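Local coordinates for protein hydrolase, haloacid dehalogenase-like family (Streptococcus pneumoniae, PDB 2FI1) that is probably a hydrolase of the haloacid dehalogenase-like family, built from a metal-binding core with a five-stranded parallel sheet and apparently a helical cap, at residues T23-A26 against A27-T31; V50-P53 against F54-T58. All blocks are in the same frame, centred on the assembly; numbering follows the deposited sequence.

Overall arrangement
Two local contacts along helices, each built on i to i+4 bonds, lie on separate helices of the chain. Contact 1 (residues 23-31) lies within helix 20-34, and contact 2 (residues 50-58) starts helix 52-59 after the chain has passed through helix 41-50. Their centres are about 13 Å apart, on the same side of the chain's centre. Both lie in the helical region that follows strand 8-11 of the five-stranded parallel sheet, consistent with the cap that many members of the family carry at this point. Phe28 joins them: its CZ lies 3.6 Å from Ala55 O, and its CE1 packs 4.0 Å from Ile56 CG1.

Contact 1 of 2, residues T23-A26 against A27-T31; sequences TSTA and AFVET
Ala27 N gives its hydrogen to Thr23 O at 3.1 Å in a continuous stretch of helix, and Ala27 CB lies 3.6 Å from the same Thr23 O. One residue back, Ala26 O accepts from Glu30 N at 3.0 Å. Beside that bond runs the base of the Glu30 side chain, with CG 3.4 Å from Ala26 O; a chi1 of 72° sets CG between the backbone N and the carbonyl carbon, and from there the chain continues extended.

Regular alpha-helical geometry of this kind runs through helix 20-34, which probably belongs to the cap of this haloacid dehalogenase-like fold. Thr25 packs on His41, Tyr45 and Leu48 of helix 41-50, whereas Phe28 faces helices 52-59 and 66-77 and also touches Val44. Within the turn, Thr25 directs its CG2 to Val29 CG2 at 4.1 Å, the two branched side chains crossing at a slant, and Val29 CG2 also comes within 3.3 Å of Thr25 O. Thr25 OG1, by contrast, bonds back to Tyr21 O. Phe28 N reaches Ser24 O at 2.8 Å, a bond bent to 149° at the hydrogen. With CG anti to the backbone N (chi1 -163°), the Phe28 ring leaves this turn and meets Phe66 and Tyr70 edge-to-face, while Ser24 OG is held by Glu74 and Asn20 O.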
loop_
_atom_site.group_PDB
_atom_site.type_symbol
_atom_site.label_atom_id
_atom_site.label_comp_id
_atom_site.label_asym_id
_atom_site.label_seq_id
_atom_site.Cartn_x
_atom_site.Cartn_y
_atom_site.Cartn_z
ATOM N N THR A 23 4.066 9.081 -5.673
ATOM C CA THR A 23 5.143 9.881 -5.117
ATOM C C THR A 23 6.493 9.496 -5.740
ATOM O O THR A 23 7.331 10.357 -6.022
ATOM C CB THR A 23 5.188 9.798 -3.573
ATOM O OG1 THR A 23 4.885 8.474 -3.140
ATOM C CG2 THR A 23 4.195 10.770 -2.942
ATOM N N SER A 24 6.704 8.205 -5.982
ATOM C CA SER A 24 7.934 7.759 -6.616
ATOM C C SER A 24 8.028 8.253 -8.057
ATOM O O SER A 24 9.089 8.701 -8.488
ATOM C CB SER A 24 8.027 6.239 -6.553
ATOM O OG SER A 24 8.186 5.800 -5.209
ATOM N N THR A 25 6.917 8.218 -8.785
ATOM C CA THR A 25 6.894 8.722 -10.162
ATOM C C THR A 25 7.216 10.212 -10.201
ATOM O O THR A 25 8.016 10.662 -11.025
ATOM C CB THR A 25 5.540 8.445 -10.837
ATOM O OG1 THR A 25 5.369 7.029 -10.979
ATOM C CG2 THR A 25 5.444 9.102 -12.211
ATOM N N ALA A 26 6.613 10.980 -9.309
ATOM C CA ALA A 26 6.890 12.406 -9.258
ATOM C C ALA A 26 8.379 12.642 -9.055
ATOM O O ALA A 26 8.990 13.446 -9.768
ATOM C CB ALA A 26 6.072 13.066 -8.153
ATOM N N ALA A 27 8.975 11.921 -8.111
ATOM C CA ALA A 27 10.416 12.041 -7.845
ATOM C C ALA A 27 11.269 11.575 -9.033
ATOM O O ALA A 27 12.290 12.182 -9.346
ATOM C CB ALA A 27 10.788 11.267 -6.615
ATOM N N PHE A 28 10.855 10.508 -9.706
ATOM C CA PHE A 28 11.623 9.952 -10.816
ATOM C C PHE A 28 11.607 10.913 -12.012
ATOM O O PHE A 28 12.640 11.177 -12.634
ATOM C CB PHE A 28 11.036 8.592 -11.187
ATOM C CG PHE A 28 11.941 7.729 -12.023
ATOM C CD1 PHE A 28 12.664 6.701 -11.438
ATOM C CD2 PHE A 28 12.042 7.918 -13.397
ATOM C CE1 PHE A 28 13.480 5.877 -12.206
ATOM C CE2 PHE A 28 12.855 7.107 -14.166
ATOM C CZ PHE A 28 13.579 6.085 -13.574
ATOM N N VAL A 29 10.434 11.453 -12.317
ATOM C CA VAL A 29 10.289 12.416 -13.412
ATOM C C VAL A 29 11.109 13.678 -13.117
ATOM O O VAL A 29 11.817 14.182 -13.995
ATOM C CB VAL A 29 8.794 12.752 -13.636
ATOM C CG1 VAL A 29 8.620 13.964 -14.558
ATOM C CG2 VAL A 29 8.049 11.545 -14.203
ATOM N N GLU A 30 11.049 14.183 -11.890
ATOM C CA GLU A 30 11.808 15.390 -11.572
ATOM C C GLU A 30 13.315 15.131 -11.611
ATOM O O GLU A 30 14.090 16.002 -12.032
ATOM C CB GLU A 30 11.345 16.016 -10.253
ATOM C CG GLU A 30 11.699 15.299 -8.993
ATOM C CD GLU A 30 11.190 16.040 -7.753
ATOM O OE1 GLU A 30 10.832 17.238 -7.865
ATOM O OE2 GLU A 30 11.123 15.426 -6.675
ATOM N N THR A 31 13.740 13.936 -11.215
ATOM C CA THR A 31 15.162 13.577 -11.278
ATOM C C THR A 31 15.634 13.463 -12.740
ATOM O O THR A 31 16.710 13.965 -13.083
ATOM C CB THR A 31 15.457 12.283 -10.490
ATOM O OG1 THR A 31 14.932 12.393 -9.160
ATOM C CG2 THR A 31 16.959 12.023 -10.404
#

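Contact 2 of 2, residues V50-P53 against F54-T58; sequences VSTP and FAIET
The Phe54 ring meets Val50 at a slant, neither squarely over a face nor squarely at an edge, and Val50 CB comes within 3.7 Å of Phe54 CD2. Val50 CG1 lies 3.9 Å from both CG and CD2 of that ring, so one methyl branch and the methine carbon share the touching. On one face of the ring sits Thr58 OG1, 3.2 Å above the plane and displaced toward the rim. The same hydroxyl donates to Phe54 O, while Thr58 N approaches that oxygen from the opposite face of the carbonyl plane; one acceptor therefore takes two hydrogens from a single residue, which should limit rotation about chi1 of Thr58. Phe54 also touches Ala47 of helix 41-50.

The start of helix 52-59 is a classic N-cap. Ser51 leaves helical geometry after helix 41-50, and a chi1 of 76° swings its OG round toward the new helix. There it accepts from Phe54 N at 2.9 Å, with an angle of 157° at the hydrogen. The Phe54 amide, in the first turn of the helix, is satisfied in this way by the Ser51 side chain. Ser51 O then accepts from Ala55 N at 3.1 Å, so the cap residue grips the new helix through side chain and backbone alike.

Pro53 suits the first turn, having no amide hydrogen to place, and its carbonyl oxygen accepts from Glu57 N. One residue earlier, Thr52 O receives Ile56 N at 2.9 Å in a bond of 167°. Thr52 CG2 lies against Ile56 CD1 at 3.9 Å, and Ile56 reaches on to Phe66 and Leu67 of helix 66-77.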
loop_
_atom_site.group_PDB
_atom_site.type_symbol
_atom_site.label_atom_id
_atom_site.label_comp_id
_atom_site.label_asym_id
_atom_site.label_seq_id
_atom_site.Cartn_x
_atom_site.Cartn_y
_atom_site.Cartn_z
ATOM N N VAL A 50 6.790 -2.348 -12.202
ATOM C CA VAL A 50 7.586 -3.534 -12.515
ATOM C C VAL A 50 8.705 -3.626 -11.472
ATOM O O VAL A 50 8.699 -4.533 -10.626
ATOM C CB VAL A 50 8.153 -3.506 -13.953
ATOM C CG1 VAL A 50 9.084 -4.691 -14.206
ATOM C CG2 VAL A 50 7.006 -3.485 -14.984
ATOM N N SER A 51 9.657 -2.699 -11.529
ATOM C CA SER A 51 10.731 -2.623 -10.523
ATOM C C SER A 51 11.526 -1.361 -10.740
ATOM O O SER A 51 11.530 -0.782 -11.834
ATOM C CB SER A 51 11.669 -3.826 -10.618
ATOM O OG SER A 51 12.548 -3.725 -11.726
ATOM N N THR A 52 12.229 -0.925 -9.703
ATOM C CA THR A 52 13.104 0.224 -9.855
ATOM C C THR A 52 14.255 -0.074 -10.821
ATOM O O THR A 52 14.568 0.760 -11.660
ATOM C CB THR A 52 13.579 0.741 -8.498
ATOM O OG1 THR A 52 12.430 1.064 -7.709
ATOM C CG2 THR A 52 14.454 1.964 -8.651
ATOM N N PRO A 53 14.889 -1.253 -10.723
ATOM C CA PRO A 53 15.918 -1.529 -11.724
ATOM C C PRO A 53 15.403 -1.476 -13.171
ATOM O O PRO A 53 16.117 -0.989 -14.054
ATOM C CB PRO A 53 16.398 -2.939 -11.352
ATOM C CG PRO A 53 16.120 -3.043 -9.898
ATOM C CD PRO A 53 14.836 -2.306 -9.695
ATOM N N PHE A 54 14.179 -1.943 -13.410
ATOM C CA PHE A 54 13.614 -1.870 -14.766
ATOM C C PHE A 54 13.411 -0.415 -15.202
ATOM O O PHE A 54 13.729 -0.052 -16.340
ATOM C CB PHE A 54 12.294 -2.628 -14.877
ATOM C CG PHE A 54 11.619 -2.431 -16.205
ATOM C CD1 PHE A 54 12.195 -2.940 -17.361
ATOM C CD2 PHE A 54 10.442 -1.718 -16.300
ATOM C CE1 PHE A 54 11.597 -2.740 -18.589
ATOM C CE2 PHE A 54 9.838 -1.523 -17.529
ATOM C CZ PHE A 54 10.425 -2.028 -18.673
ATOM N N ALA A 55 12.894 0.412 -14.301
ATOM C CA ALA A 55 12.686 1.815 -14.625
ATOM C C ALA A 55 14.011 2.515 -14.929
ATOM O O ALA A 55 14.107 3.305 -15.867
ATOM C CB ALA A 55 11.961 2.524 -13.500
ATOM N N ILE A 56 15.038 2.244 -14.129
ATOM C CA ILE A 56 16.350 2.861 -14.351
ATOM C C ILE A 56 17.005 2.356 -15.632
ATOM O O ILE A 56 17.538 3.145 -16.401
ATOM C CB ILE A 56 17.276 2.675 -13.131
ATOM C CG1 ILE A 56 16.737 3.530 -11.976
ATOM C CG2 ILE A 56 18.721 3.054 -13.474
ATOM C CD1 ILE A 56 17.466 3.352 -10.673
ATOM N N GLU A 57 16.953 1.057 -15.882
ATOM C CA GLU A 57 17.539 0.543 -17.125
ATOM C C GLU A 57 16.808 1.091 -18.352
ATOM O O GLU A 57 17.424 1.306 -19.400
ATOM C CB GLU A 57 17.552 -0.984 -17.149
ATOM C CG GLU A 57 18.424 -1.600 -18.277
ATOM C CD GLU A 57 19.924 -1.228 -18.216
ATOM O OE1 GLU A 57 20.405 -0.650 -17.208
ATOM O OE2 GLU A 57 20.639 -1.530 -19.199
ATOM N N THR A 58 15.507 1.324 -18.221
ATOM C CA THR A 58 14.696 1.823 -19.341
ATOM C C THR A 58 14.937 3.305 -19.614
ATOM O O THR A 58 15.140 3.703 -20.773
ATOM C CB THR A 58 13.203 1.571 -19.079
ATOM O OG1 THR A 58 12.989 0.160 -19.002
ATOM C CG2 THR A 58 12.329 2.142 -20.181
#